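Ancillary protein 1 (Streptococcus pyogenes, PDB 2XI9) acts as a pilus-presented adhesin of the streptococcal surface, carrying an internal thioester bond required for efficient host cell interaction. Local coordinates at residues 116-121 with 190-195. Residues are numbered along the deposited sequence; the frame is centred on the assembly and turned at random.
Sequences NKEIVE and THIAGR
An antiparallel pairing of edge strands joins two sheets: strand 117-119, at the edge of a four-stranded sheet that includes 26-33 and 321-329, meets 190-193, at the edge of a seven-stranded mixed sheet and within the thioester domain family region. A single backbone bridge, E118 with I192, is flanked by two hydrogen bonds. A193 N reaches K117 O at 2.9 Å, in the carbonyl plane, and I119 N reaches H191 O at 3.1 Å, almost in line with the carbonyl (172°). Beside K117 and A193 a water links the backbones, accepting from K117 N and lying 2.8 Å from A193 O. On one face E118 and I192 lie side by side, E118 CG pressed against I192 CG2 at 3.4 Å; the glutamate chain runs extended beyond CG to salt bridges with R30 and R326. On the other, I119 crosses H191 at roughly a right angle. Its chi1 of 56° leaves CG2 beside the backbone N, approaching the imidazole obliquely, 3.7 Å from H191 ND1, while H191 NE2 hydrogen-bonds D299. Further along, K117 CD touches R195 NH1 at 3.5 Å. The lysine chain then bends away to a salt bridge with D323; R195 forms salt bridges with D297 through NE and E113 through NH1. In this buried contact these acids probably offset the two like charges, whereas H191 N has no polar partner in the model.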
ATOM      1  N   ASN A 116       5.511 -10.096   3.742  1.00 16.03           N
ATOM      2  CA  ASN A 116       4.513  -9.531   4.605  1.00 15.51           C
ATOM      3  C   ASN A 116       5.074  -9.145   5.978  1.00 16.40           C
ATOM      4  O   ASN A 116       5.260  -9.981   6.841  1.00 17.78           O
ATOM      5  CB  ASN A 116       3.349 -10.505   4.724  1.00 15.56           C
ATOM      6  CG  ASN A 116       2.843 -10.941   3.362  1.00 17.22           C
ATOM      7  OD1 ASN A 116       3.012 -12.093   2.961  1.00 17.71           O
ATOM      8  ND2 ASN A 116       2.295  -9.990   2.610  1.00 14.72           N
ATOM      9  N   LYS A 117       5.320  -7.848   6.145  1.00 15.45           N
ATOM     10  CA  LYS A 117       5.809  -7.279   7.363  1.00 15.88           C
ATOM     11  C   LYS A 117       4.788  -6.200   7.701  1.00 14.65           C
ATOM     12  O   LYS A 117       4.552  -5.311   6.912  1.00 13.53           O
ATOM     13  CB  LYS A 117       7.220  -6.735   7.149  1.00 18.39           C
ATOM     14  CG  LYS A 117       8.199  -7.859   6.750  1.00 23.70           C
ATOM     15  CD  LYS A 117       9.667  -7.480   6.810  1.00 31.43           C
ATOM     16  CE  LYS A 117      10.290  -7.728   8.201  1.00 34.43           C
ATOM     17  NZ  LYS A 117      10.107  -9.113   8.677  1.00 39.32           N
ATOM     18  N   GLU A 118       4.129  -6.346   8.845  1.00 14.00           N
ATOM     19  CA  GLU A 118       2.998  -5.494   9.196  1.00 13.71           C
ATOM     20  C   GLU A 118       3.043  -5.083  10.655  1.00 14.81           C
ATOM     21  O   GLU A 118       3.641  -5.752  11.473  1.00 15.81           O
ATOM     22  CB  GLU A 118       1.684  -6.212   8.890  1.00 13.17           C
ATOM     23  CG  GLU A 118       1.603  -6.761   7.467  1.00 14.69           C
ATOM     24  CD  GLU A 118       0.279  -7.471   7.141  1.00 15.74           C
ATOM     25  OE1 GLU A 118      -0.582  -7.647   8.040  1.00 15.27           O
ATOM     26  OE2 GLU A 118       0.142  -7.873   5.962  1.00 17.07           O
ATOM     27  N   ILE A 119       2.393  -3.973  10.985  1.00 15.03           N
ATOM     28  CA  ILE A 119       2.328  -3.546  12.381  1.00 16.50           C
ATOM     29  C   ILE A 119       1.468  -4.522  13.166  1.00 16.95           C
ATOM     30  O   ILE A 119       0.609  -5.214  12.599  1.00 16.07           O
ATOM     31  CB  ILE A 119       1.787  -2.135  12.561  1.00 17.04           C
ATOM     32  CG1 ILE A 119       0.390  -1.987  11.904  1.00 16.13           C
ATOM     33  CG2 ILE A 119       2.810  -1.122  11.988  1.00 17.33           C
ATOM     34  CD1 ILE A 119      -0.252  -0.667  12.207  1.00 17.12           C
ATOM     35  N   VAL A 120       1.697  -4.545  14.473  1.00 18.76           N
ATOM     36  CA  VAL A 120       1.069  -5.536  15.328  1.00 20.87           C
ATOM     37  C   VAL A 120      -0.400  -5.237  15.558  1.00 21.56           C
ATOM     38  O   VAL A 120      -1.219  -6.168  15.598  1.00 21.89           O
ATOM     39  CB  VAL A 120       1.844  -5.637  16.669  1.00 23.41           C
ATOM     40  CG1 VAL A 120       1.000  -6.274  17.767  1.00 28.30           C
ATOM     41  CG2 VAL A 120       3.142  -6.398  16.412  1.00 23.57           C
ATOM     42  N   GLU A 121      -0.735  -3.948  15.693  1.00 22.10           N
ATOM     43  CA  GLU A 121      -2.124  -3.523  15.853  1.00 23.61           C
ATOM     44  C   GLU A 121      -2.626  -3.038  14.496  1.00 21.51           C
ATOM     45  O   GLU A 121      -2.294  -1.945  14.067  1.00 20.54           O
ATOM     46  CB  GLU A 121      -2.280  -2.424  16.896  1.00 26.13           C
ATOM     47  CG  GLU A 121      -3.746  -2.195  17.233  1.00 29.82           C
ATOM     48  CD  GLU A 121      -3.997  -0.963  18.075  1.00 36.52           C
ATOM     49  OE1 GLU A 121      -3.041  -0.436  18.694  1.00 42.93           O
ATOM     50  OE2 GLU A 121      -5.172  -0.523  18.129  1.00 39.56           O
ATOM     51  N   THR A 190      -3.622   0.071   8.273  1.00 11.39           N
ATOM     52  CA  THR A 190      -2.535  -0.805   8.659  1.00 11.55           C
ATOM     53  C   THR A 190      -1.278  -0.368   7.928  1.00 11.60           C
ATOM     54  O   THR A 190      -1.313  -0.234   6.728  1.00 10.96           O
ATOM     55  CB  THR A 190      -2.818  -2.263   8.278  1.00 12.49           C
ATOM     56  OG1 THR A 190      -4.011  -2.675   8.954  1.00 16.10           O
ATOM     57  CG2 THR A 190      -1.703  -3.153   8.765  1.00 13.36           C
ATOM     58  N   HIS A 191      -0.164  -0.189   8.653  1.00 11.24           N
ATOM     59  CA  HIS A 191       1.116   0.120   8.018  1.00  9.73           C
ATOM     60  C   HIS A 191       1.778  -1.236   7.714  1.00  9.95           C
ATOM     61  O   HIS A 191       1.860  -2.072   8.596  1.00 10.99           O
ATOM     62  CB  HIS A 191       1.915   0.995   8.990  1.00 10.17           C
ATOM     63  CG  HIS A 191       3.368   1.129   8.695  1.00 10.41           C
ATOM     64  ND1 HIS A 191       4.299   1.322   9.710  1.00 10.75           N
ATOM     65  CD2 HIS A 191       4.067   1.102   7.532  1.00 10.60           C
ATOM     66  CE1 HIS A 191       5.505   1.410   9.172  1.00 10.44           C
ATOM     67  NE2 HIS A 191       5.395   1.294   7.857  1.00  9.85           N
ATOM     68  N   ILE A 192       2.143  -1.458   6.453  1.00  9.65           N
ATOM     69  CA  ILE A 192       2.887  -2.638   6.017  1.00 10.49           C
ATOM     70  C   ILE A 192       4.119  -2.229   5.209  1.00 10.19           C
ATOM     71  O   ILE A 192       4.235  -1.082   4.817  1.00 10.03           O
ATOM     72  CB  ILE A 192       2.014  -3.565   5.160  1.00 10.60           C
ATOM     73  CG1 ILE A 192       1.661  -2.951   3.815  1.00 10.93           C
ATOM     74  CG2 ILE A 192       0.716  -3.934   5.901  1.00 11.75           C
ATOM     75  CD1 ILE A 192       1.154  -4.009   2.778  1.00 12.91           C
ATOM     76  N   ALA A 193       5.020  -3.181   4.981  1.00 10.09           N
ATOM     77  CA  ALA A 193       6.113  -2.998   4.065  1.00 10.23           C
ATOM     78  C   ALA A 193       5.532  -3.038   2.657  1.00 10.26           C
ATOM     79  O   ALA A 193       4.625  -3.803   2.377  1.00 10.45           O
ATOM     80  CB  ALA A 193       7.188  -4.092   4.264  1.00  9.95           C
ATOM     81  N   GLY A 194       6.036  -2.180   1.789  1.00  8.82           N
ATOM     82  CA  GLY A 194       5.595  -2.051   0.427  1.00  9.71           C
ATOM     83  C   GLY A 194       6.167  -3.135  -0.464  1.00  9.55           C
ATOM     84  O   GLY A 194       6.998  -2.875  -1.346  1.00 10.80           O
ATOM     85  N   ARG A 195       5.730  -4.354  -0.179  1.00 11.08           N
ATOM     86  CA  ARG A 195       6.058  -5.524  -0.918  1.00 12.05           C
ATOM     87  C   ARG A 195       4.705  -6.232  -1.179  1.00 13.39           C
ATOM     88  O   ARG A 195       3.755  -6.107  -0.408  1.00 13.36           O
ATOM     89  CB  ARG A 195       7.002  -6.440  -0.144  1.00 13.44           C
ATOM     90  CG  ARG A 195       8.232  -5.780   0.570  1.00 12.94           C
ATOM     91  CD  ARG A 195       8.934  -6.784   1.459  1.00 16.36           C
ATOM     92  NE  ARG A 195      10.109  -6.198   2.132  1.00 19.19           N
ATOM     93  CZ  ARG A 195      10.833  -6.808   3.072  1.00 21.53           C
ATOM     94  NH1 ARG A 195      10.523  -8.019   3.508  1.00 21.15           N
ATOM     95  NH2 ARG A 195      11.891  -6.191   3.590  1.00 22.30           N
TER
HETATM   96  O   HOH W   1       4.290  -6.224   3.646  1.00 13.21           O